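Local structure of carbonic anhydrase (Neosartorya fumigata, 6LAC) at residues A70-G73 against Y74-S78; A150-A153 against E154-K158; S45-P48 against A49-F53. The protein probably catalyses the reversible, zinc-dependent hydration of carbon dioxide to hydrogencarbonate as a beta-class carbonic anhydrase. The protein carries 1 engineered substitution. One frame throughout, in Å; residues are numbered along the deposited sequence.

Interaction 1 (A70-G73 against Y74-S78); sequences ATLG and YALDS
Successive turns of helix 66-77, Ala-70 to Gly-73 and Tyr-74 to Asp-77, are joined by regular alpha-helical i to i+4 hydrogen bonds. Tyr-74 N donates to Ala-70 O and Leu-76 N to Leu-72 O, both at 2.9 Å. Ala-75 N reaches Thr-71 O at 3.0 Å, and the shortest of the four bonds runs from Asp-77 N to Gly-73 O at 2.8 Å.

On one flank Leu-72 and Leu-76 cross at an oblique angle, Leu-72 CG meeting Leu-76 CD1 at 4.0 Å. On another, Tyr-74 holds CG anti to its backbone N (chi1 -178°), which leans the ring toward the C-terminal end of the helix, where Ser-78 CB lies 3.4 Å above the ring plane, offset toward the rim. Ile-94 of the second subunit packs on Tyr-74, and Asn-100 of that subunit is hydrogen-bonded to Ser-78 OG, placing this flank at the dimer interface.

Asp-77 folds back beside its own N (chi1 -60°), which leaves OD2 3.3 Å from Gly-73 O, an approach of two acceptors. The already hydrogen-bonded carbonyl thus faces a carboxylate, and this proximity would be expected to disfavour negative charge on Asp-77 slightly.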
ATOM      1  N   ALA A  70       3.685   0.118  12.836  1.00 16.98           N
ATOM      2  CA  ALA A  70       2.893  -1.116  13.001  1.00 15.94           C
ATOM      3  C   ALA A  70       3.137  -2.088  11.835  1.00 13.99           C
ATOM      4  O   ALA A  70       2.999  -3.305  12.001  1.00 14.07           O
ATOM      5  CB  ALA A  70       1.409  -0.835  13.139  1.00 16.93           C
ATOM      6  N   THR A  71       3.292  -1.554  10.618  1.00 13.43           N
ATOM      7  CA  THR A  71       3.478  -2.420   9.435  1.00 13.97           C
ATOM      8  C   THR A  71       4.833  -3.131   9.563  1.00 13.04           C
ATOM      9  O   THR A  71       4.918  -4.354   9.391  1.00 13.77           O
ATOM     10  CB  THR A  71       3.343  -1.615   8.144  1.00 14.09           C
ATOM     11  OG1 THR A  71       2.057  -1.007   8.148  1.00 15.46           O
ATOM     12  CG2 THR A  71       3.468  -2.523   6.948  1.00 16.47           C
ATOM     13  N   LEU A  72       5.844  -2.355   9.888  1.00 13.91           N
ATOM     14  CA  LEU A  72       7.189  -2.922  10.105  1.00 14.15           C
ATOM     15  C   LEU A  72       7.124  -3.927  11.263  1.00 14.63           C
ATOM     16  O   LEU A  72       7.664  -5.084  11.140  1.00 16.52           O
ATOM     17  CB  LEU A  72       8.204  -1.799  10.347  1.00 15.86           C
ATOM     18  CG  LEU A  72       9.633  -2.269  10.610  1.00 17.50           C
ATOM     19  CD1 LEU A  72      10.199  -2.901   9.344  1.00 18.36           C
ATOM     20  CD2 LEU A  72      10.517  -1.143  11.100  1.00 18.25           C
ATOM     21  N   GLY A  73       6.474  -3.561  12.376  1.00 15.60           N
ATOM     22  CA  GLY A  73       6.372  -4.439  13.543  1.00 15.60           C
ATOM     23  C   GLY A  73       5.636  -5.724  13.231  1.00 15.45           C
ATOM     24  O   GLY A  73       6.092  -6.796  13.604  1.00 16.45           O
ATOM     25  N   TYR A  74       4.530  -5.670  12.515  1.00 14.42           N
ATOM     26  CA  TYR A  74       3.808  -6.894  12.142  1.00 14.66           C
ATOM     27  C   TYR A  74       4.694  -7.795  11.264  1.00 14.23           C
ATOM     28  O   TYR A  74       4.789  -9.020  11.416  1.00 14.69           O
ATOM     29  CB  TYR A  74       2.505  -6.539  11.421  1.00 15.26           C
ATOM     30  CG  TYR A  74       1.655  -7.709  11.040  1.00 15.02           C
ATOM     31  CD1 TYR A  74       0.881  -8.370  11.991  1.00 17.58           C
ATOM     32  CD2 TYR A  74       1.587  -8.184   9.744  1.00 15.35           C
ATOM     33  CE1 TYR A  74       0.060  -9.427  11.647  1.00 16.99           C
ATOM     34  CE2 TYR A  74       0.785  -9.247   9.383  1.00 16.82           C
ATOM     35  CZ  TYR A  74      -0.011  -9.837  10.336  1.00 16.66           C
ATOM     36  OH  TYR A  74      -0.732 -10.880   9.906  1.00 16.62           O
ATOM     37  N   ALA A  75       5.318  -7.176  10.261  1.00 13.51           N
ATOM     38  CA  ALA A  75       6.227  -7.909   9.352  1.00 13.71           C
ATOM     39  C   ALA A  75       7.328  -8.655  10.128  1.00 12.82           C
ATOM     40  O   ALA A  75       7.527  -9.855   9.864  1.00 14.06           O
ATOM     41  CB  ALA A  75       6.796  -6.948   8.354  1.00 12.80           C
ATOM     42  N   LEU A  76       7.994  -7.978  11.039  1.00 13.15           N
ATOM     43  CA  LEU A  76       9.151  -8.612  11.741  1.00 16.02           C
ATOM     44  C   LEU A  76       8.652  -9.546  12.825  1.00 17.46           C
ATOM     45  O   LEU A  76       9.228 -10.644  12.957  1.00 21.02           O
ATOM     46  CB  LEU A  76      10.049  -7.563  12.379  1.00 18.45           C
ATOM     47  CG  LEU A  76      10.654  -6.563  11.403  1.00 19.76           C
ATOM     48  CD1 LEU A  76      11.413  -5.476  12.157  1.00 22.79           C
ATOM     49  CD2 LEU A  76      11.556  -7.235  10.383  1.00 22.96           C
ATOM     50  N   ASP A  77       7.627  -9.153  13.573  1.00 18.70           N
ATOM     51  CA  ASP A  77       7.197  -9.868  14.817  1.00 20.40           C
ATOM     52  C   ASP A  77       6.202 -10.994  14.510  1.00 23.19           C
ATOM     53  O   ASP A  77       6.311 -12.094  15.140  1.00 28.54           O
ATOM     54  CB  ASP A  77       6.629  -8.885  15.843  1.00 21.40           C
ATOM     55  CG  ASP A  77       7.546  -7.774  16.336  1.00 22.30           C
ATOM     56  OD1 ASP A  77       8.789  -7.898  16.224  1.00 27.69           O
ATOM     57  OD2 ASP A  77       7.010  -6.745  16.813  1.00 27.68           O
ATOM     58  N   SER A  78       5.211 -10.786  13.652  1.00 20.37           N
ATOM     59  CA  SER A  78       4.173 -11.777  13.311  1.00 19.11           C
ATOM     60  C   SER A  78       4.642 -12.659  12.166  1.00 20.39           C
ATOM     61  O   SER A  78       4.472 -13.857  12.233  1.00 21.95           O
ATOM     62  CB  SER A  78       2.872 -11.120  12.976  1.00 21.56           C
ATOM     63  OG  SER A  78       2.365 -10.442  14.111  1.00 24.25           O
TER

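Interaction 2 (A150-A153 against E154-K158); sequences AEAA and EALQK
Ala-150 to Ala-153 and Glu-154 to Gln-157 form the short alpha-helix 150-157, a surface element of the chain. Its framework is backbone hydrogen bonding. Glu-154 N reaches Ala-150 O at 3.1 Å, Leu-156 N reaches Ala-152 O at 2.8 Å and Gln-157 N reaches Ala-153 O at 3.0 Å. The remaining bond of the set, Ala-155 N to Glu-151 O, is weak at 3.3 Å although its N-H...O angle is 160°. At the start of the helix, the hydroxyl of Ser-149 is hydrogen-bonded to Ala-152 N.

Water-mediated and charged contacts lie on one flank. Glu-151 O also accepts a hydrogen from a water at 2.7 Å, so this carbonyl serves two donors, in keeping with the long bond from Ala-155. The same water donates to Glu-154 OE1, again at 2.7 Å, and thereby ties the carboxylate to the preceding turn. With CG anti to the backbone N (chi1 -173°) and a bend at chi2, Glu-154 carries OE1 back to that water. Its other oxygen, OE2, faces Lys-158 NZ at 3.6 Å in a long salt bridge. The two carboxylate oxygens therefore have different partners, one a neutral water and the other a distant ammonium group, which would stabilise the charge modestly.

Apolar packing joins the helix to the rest of the fold: Leu-161, in the loop that follows, touches Ala-152 and Ala-155. No other chain of the assembly reaches these residues. Leu-156 folds over the carbonyl of the preceding turn, placing its CG 3.4 Å from Ala-152 O, and its CD1 also lies beside that carbonyl, nearer to Ala-152 O than to Ala-152 CB.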
ATOM      1  N   ALA A 150      15.051   1.550  15.372  1.00 20.27           N
ATOM      2  CA  ALA A 150      15.472   0.686  16.495  1.00 22.38           C
ATOM      3  C   ALA A 150      15.159  -0.771  16.163  1.00 21.95           C
ATOM      4  O   ALA A 150      15.998  -1.655  16.406  1.00 21.65           O
ATOM      5  CB  ALA A 150      14.824   1.108  17.787  1.00 23.07           C
ATOM      6  N   GLU A 151      13.995  -1.031  15.595  1.00 24.00           N
ATOM      7  CA  GLU A 151      13.514  -2.404  15.336  1.00 24.37           C
ATOM      8  C   GLU A 151      14.403  -3.009  14.248  1.00 21.28           C
ATOM      9  O   GLU A 151      14.848  -4.182  14.388  1.00 18.66           O
ATOM     10  CB  GLU A 151      12.047  -2.384  14.890  1.00 28.90           C
ATOM     11  CG  GLU A 151      11.142  -1.547  15.782  1.00 34.04           C
ATOM     12  CD  GLU A 151      10.836  -0.143  15.277  1.00 35.48           C
ATOM     13  OE1 GLU A 151       9.663   0.290  15.415  1.00 39.94           O
ATOM     14  OE2 GLU A 151      11.753   0.534  14.779  1.00 36.36           O
ATOM     15  N   ALA A 152      14.731  -2.242  13.225  1.00 19.55           N
ATOM     16  CA  ALA A 152      15.577  -2.804  12.146  1.00 18.91           C
ATOM     17  C   ALA A 152      17.001  -2.949  12.677  1.00 18.08           C
ATOM     18  O   ALA A 152      17.670  -3.941  12.314  1.00 18.30           O
ATOM     19  CB  ALA A 152      15.518  -1.946  10.910  1.00 18.84           C
ATOM     20  N   ALA A 153      17.527  -1.987  13.430  1.00 18.34           N
ATOM     21  CA  ALA A 153      18.941  -2.026  13.855  1.00 16.65           C
ATOM     22  C   ALA A 153      19.180  -3.271  14.691  1.00 17.33           C
ATOM     23  O   ALA A 153      20.248  -3.914  14.535  1.00 18.36           O
ATOM     24  CB  ALA A 153      19.336  -0.794  14.642  1.00 18.44           C
ATOM     25  N   GLU A 154      18.272  -3.600  15.586  1.00 17.02           N
ATOM     26  CA  GLU A 154      18.389  -4.819  16.413  1.00 17.71           C
ATOM     27  C   GLU A 154      18.429  -6.035  15.486  1.00 16.25           C
ATOM     28  O   GLU A 154      19.329  -6.902  15.679  1.00 15.85           O
ATOM     29  CB  GLU A 154      17.228  -4.888  17.400  1.00 21.25           C
ATOM     30  CG  GLU A 154      17.398  -6.026  18.378  1.00 22.60           C
ATOM     31  CD  GLU A 154      16.150  -6.708  18.931  1.00 28.60           C
ATOM     32  OE1 GLU A 154      15.031  -6.349  18.512  1.00 34.24           O
ATOM     33  OE2 GLU A 154      16.320  -7.651  19.755  1.00 32.64           O
ATOM     34  N   ALA A 155      17.531  -6.117  14.528  1.00 14.52           N
ATOM     35  CA  ALA A 155      17.480  -7.306  13.654  1.00 14.89           C
ATOM     36  C   ALA A 155      18.715  -7.383  12.730  1.00 13.66           C
ATOM     37  O   ALA A 155      19.269  -8.482  12.530  1.00 13.67           O
ATOM     38  CB  ALA A 155      16.190  -7.287  12.872  1.00 15.44           C
ATOM     39  N   LEU A 156      19.180  -6.250  12.275  1.00 14.10           N
ATOM     40  CA  LEU A 156      20.419  -6.215  11.456  1.00 13.50           C
ATOM     41  C   LEU A 156      21.618  -6.738  12.269  1.00 13.75           C
ATOM     42  O   LEU A 156      22.449  -7.532  11.726  1.00 13.91           O
ATOM     43  CB  LEU A 156      20.698  -4.807  10.993  1.00 15.51           C
ATOM     44  CG  LEU A 156      19.906  -4.356   9.777  1.00 16.84           C
ATOM     45  CD1 LEU A 156      19.756  -2.823   9.741  1.00 19.12           C
ATOM     46  CD2 LEU A 156      20.524  -4.894   8.530  1.00 19.29           C
ATOM     47  N   GLN A 157      21.745  -6.349  13.540  1.00 14.51           N
ATOM     48  CA  GLN A 157      22.913  -6.757  14.372  1.00 15.34           C
ATOM     49  C   GLN A 157      22.818  -8.260  14.659  1.00 16.05           C
ATOM     50  O   GLN A 157      23.840  -8.878  15.034  1.00 17.37           O
ATOM     51  CB  GLN A 157      22.988  -5.868  15.623  1.00 17.81           C
ATOM     52  CG  GLN A 157      23.575  -4.494  15.349  1.00 22.80           C
ATOM     53  CD  GLN A 157      23.637  -3.591  16.559  1.00 27.49           C
ATOM     54  OE1 GLN A 157      24.320  -3.893  17.544  1.00 35.63           O
ATOM     55  NE2 GLN A 157      22.851  -2.523  16.488  1.00 31.74           N
ATOM     56  N   LYS A 158      21.649  -8.859  14.619  1.00 13.96           N
ATOM     57  CA  LYS A 158      21.460 -10.314  14.790  1.00 14.52           C
ATOM     58  C   LYS A 158      21.578 -11.062  13.478  1.00 12.87           C
ATOM     59  O   LYS A 158      21.320 -12.248  13.447  1.00 13.62           O
ATOM     60  CB  LYS A 158      20.119 -10.563  15.475  1.00 16.12           C
ATOM     61  CG  LYS A 158      20.121 -10.080  16.916  1.00 20.11           C
ATOM     62  CD  LYS A 158      18.747  -9.933  17.537  1.00 25.23           C
ATOM     63  CE  LYS A 158      17.967 -11.210  17.580  1.00 31.53           C
ATOM     64  NZ  LYS A 158      16.758 -11.015  18.414  1.00 34.57           N
TER
HETATM   65  O   HOH W   1      13.972  -6.145  16.066  1.00 26.55           O

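Interaction 3 (S45-P48 against A49-F53); sequences SGLP and ADEIF
The carboxylate of Glu-51 has the pyrrolidine ring of Pro-48 across one face: Pro-48 CG is 3.4 Å from Glu-51 CD, and its displacement is almost perpendicular to the carboxylate plane. Pro-48 CD is beneath the same face, while Leu-47 CD2 comes beside Glu-51 OE1 at 3.6 Å. At the second flat acid, Pro-48 CB lies obliquely over OD1 of Asp-50, 3.7 Å away.

This packing belongs to the turn leading into strand 52-57. Glu-51 N donates to Pro-48 O at 3.0 Å with an N-H...O angle of 159°, the donor standing 49° out of the carbonyl plane, as a tight 3-10 turn of residues 49-51 follows the proline. Before it, Ser-45 OG accepts from Leu-47 N at 3.1 Å in an ST turn, and is also hydrogen-bonded to Leu-42 O. Ile-52, with CG1 beside its backbone N (chi1 -57°), turns CG1 toward Leu-47 CB at 3.7 Å, and its CD1 approaches Ser-45 OG.

Beyond the turn, Glu-51 OE2 forms a salt bridge with Arg-22 and accepts from Gly-26 N. One face of the acid is thus shielded by proline carbons while its charge is met by Arg-22 and Gly-26 N. That combination should fix the rotation of the carboxylate and favour its ionised form.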
ATOM      1  N   SER A  45       9.559  -8.054  -9.497  1.00 15.16           N
ATOM      2  CA  SER A  45      10.016  -8.314  -8.100  1.00 17.12           C
ATOM      3  C   SER A  45      10.818  -9.606  -7.995  1.00 16.68           C
ATOM      4  O   SER A  45      11.533  -9.779  -6.979  1.00 18.52           O
ATOM      5  CB  SER A  45       8.856  -8.400  -7.172  1.00 16.02           C
ATOM      6  OG  SER A  45       8.035  -9.521  -7.447  1.00 15.62           O
ATOM      7  N   GLY A  46      10.671 -10.534  -8.934  1.00 17.06           N
ATOM      8  CA  GLY A  46      11.279 -11.871  -8.762  1.00 18.60           C
ATOM      9  C   GLY A  46      10.527 -12.732  -7.754  1.00 18.13           C
ATOM     10  O   GLY A  46      11.067 -13.767  -7.345  1.00 20.03           O
ATOM     11  N   LEU A  47       9.344 -12.308  -7.285  1.00 16.95           N
ATOM     12  CA  LEU A  47       8.579 -13.009  -6.246  1.00 16.70           C
ATOM     13  C   LEU A  47       7.241 -13.451  -6.796  1.00 17.07           C
ATOM     14  O   LEU A  47       6.534 -12.660  -7.419  1.00 18.32           O
ATOM     15  CB  LEU A  47       8.333 -12.059  -5.064  1.00 16.13           C
ATOM     16  CG  LEU A  47       9.548 -11.656  -4.229  1.00 15.86           C
ATOM     17  CD1 LEU A  47       9.229 -10.496  -3.291  1.00 16.27           C
ATOM     18  CD2 LEU A  47      10.060 -12.847  -3.452  1.00 16.14           C
ATOM     19  N   PRO A  48       6.774 -14.649  -6.460  1.00 17.56           N
ATOM     20  CA  PRO A  48       5.376 -14.982  -6.663  1.00 17.97           C
ATOM     21  C   PRO A  48       4.487 -14.134  -5.747  1.00 17.15           C
ATOM     22  O   PRO A  48       4.971 -13.693  -4.717  1.00 15.75           O
ATOM     23  CB  PRO A  48       5.262 -16.461  -6.300  1.00 19.85           C
ATOM     24  CG  PRO A  48       6.441 -16.713  -5.420  1.00 23.84           C
ATOM     25  CD  PRO A  48       7.512 -15.689  -5.736  1.00 19.39           C
ATOM     26  N   ALA A  49       3.245 -13.903  -6.138  1.00 16.86           N
ATOM     27  CA  ALA A  49       2.318 -13.009  -5.407  1.00 16.48           C
ATOM     28  C   ALA A  49       2.201 -13.432  -3.954  1.00 17.88           C
ATOM     29  O   ALA A  49       2.040 -12.563  -3.068  1.00 15.87           O
ATOM     30  CB  ALA A  49       0.983 -13.009  -6.108  1.00 17.75           C
ATOM     31  N   ASP A  50       2.205 -14.738  -3.676  1.00 17.18           N
ATOM     32  CA  ASP A  50       1.942 -15.207  -2.305  1.00 17.11           C
ATOM     33  C   ASP A  50       3.166 -14.983  -1.391  1.00 17.10           C
ATOM     34  O   ASP A  50       2.986 -15.145  -0.178  1.00 19.90           O
ATOM     35  CB  ASP A  50       1.472 -16.676  -2.284  1.00 19.68           C
ATOM     36  CG  ASP A  50       2.441 -17.721  -2.792  1.00 22.55           C
ATOM     37  OD1 ASP A  50       3.597 -17.404  -3.121  1.00 26.97           O
ATOM     38  OD2 ASP A  50       1.995 -18.895  -2.886  1.00 30.29           O
ATOM     39  N   GLU A  51       4.302 -14.561  -1.926  1.00 15.09           N
ATOM     40  CA  GLU A  51       5.487 -14.267  -1.099  1.00 15.08           C
ATOM     41  C   GLU A  51       5.576 -12.765  -0.817  1.00 13.79           C
ATOM     42  O   GLU A  51       6.548 -12.302  -0.233  1.00 14.72           O
ATOM     43  CB  GLU A  51       6.752 -14.772  -1.791  1.00 15.85           C
ATOM     44  CG  GLU A  51       6.788 -16.300  -1.841  1.00 17.19           C
ATOM     45  CD  GLU A  51       8.069 -16.867  -2.424  1.00 19.05           C
ATOM     46  OE1 GLU A  51       9.078 -16.169  -2.621  1.00 19.10           O
ATOM     47  OE2 GLU A  51       8.012 -18.100  -2.735  1.00 22.46           O
ATOM     48  N   ILE A  52       4.656 -11.977  -1.342  1.00 13.45           N
ATOM     49  CA  ILE A  52       4.724 -10.505  -1.202  1.00 13.43           C
ATOM     50  C   ILE A  52       3.774 -10.065  -0.081  1.00 11.25           C
ATOM     51  O   ILE A  52       2.596 -10.371  -0.132  1.00 12.86           O
ATOM     52  CB  ILE A  52       4.423  -9.792  -2.531  1.00 12.80           C
ATOM     53  CG1 ILE A  52       5.372 -10.246  -3.667  1.00 14.51           C
ATOM     54  CG2 ILE A  52       4.463  -8.264  -2.351  1.00 13.43           C
ATOM     55  CD1 ILE A  52       5.046  -9.654  -5.055  1.00 15.66           C
ATOM     56  N   PHE A  53       4.302  -9.333   0.875  1.00 10.85           N
ATOM     57  CA  PHE A  53       3.520  -8.639   1.897  1.00  9.45           C
ATOM     58  C   PHE A  53       3.743  -7.170   1.562  1.00  9.54           C
ATOM     59  O   PHE A  53       4.838  -6.646   1.749  1.00 10.01           O
ATOM     60  CB  PHE A  53       4.011  -9.070   3.284  1.00 10.54           C
ATOM     61  CG  PHE A  53       3.238  -8.417   4.387  1.00 10.23           C
ATOM     62  CD1 PHE A  53       1.975  -8.870   4.700  1.00 10.78           C
ATOM     63  CD2 PHE A  53       3.780  -7.369   5.104  1.00 11.12           C
ATOM     64  CE1 PHE A  53       1.258  -8.231   5.694  1.00 11.27           C
ATOM     65  CE2 PHE A  53       3.028  -6.721   6.085  1.00 12.45           C
ATOM     66  CZ  PHE A  53       1.777  -7.168   6.365  1.00 12.33           C
TER

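Overall arrangement
Interaction 3 leads into strand 52-57 and interaction 1 lies on helix 66-77, the next element of the chain; they touch where Phe-53 CZ meets Tyr-74 CD2 at 3.5 Å, and both contact the second subunit. Interaction 2 packs on the other side of helix 66-77, with Leu-76 CD1 4.2 Å from Glu-151 CB. Interactions 2 and 3 do not meet, their nearest atoms being about 13 Å apart. The bound zinc is held by Cys-34, Asp-36, His-89 and Cys-92. Glu-54, a ligand of a second zinc in another structure of this protein, has its side chain about 4 Å from that of Ile-52 and about 9 Å from that of Thr-71.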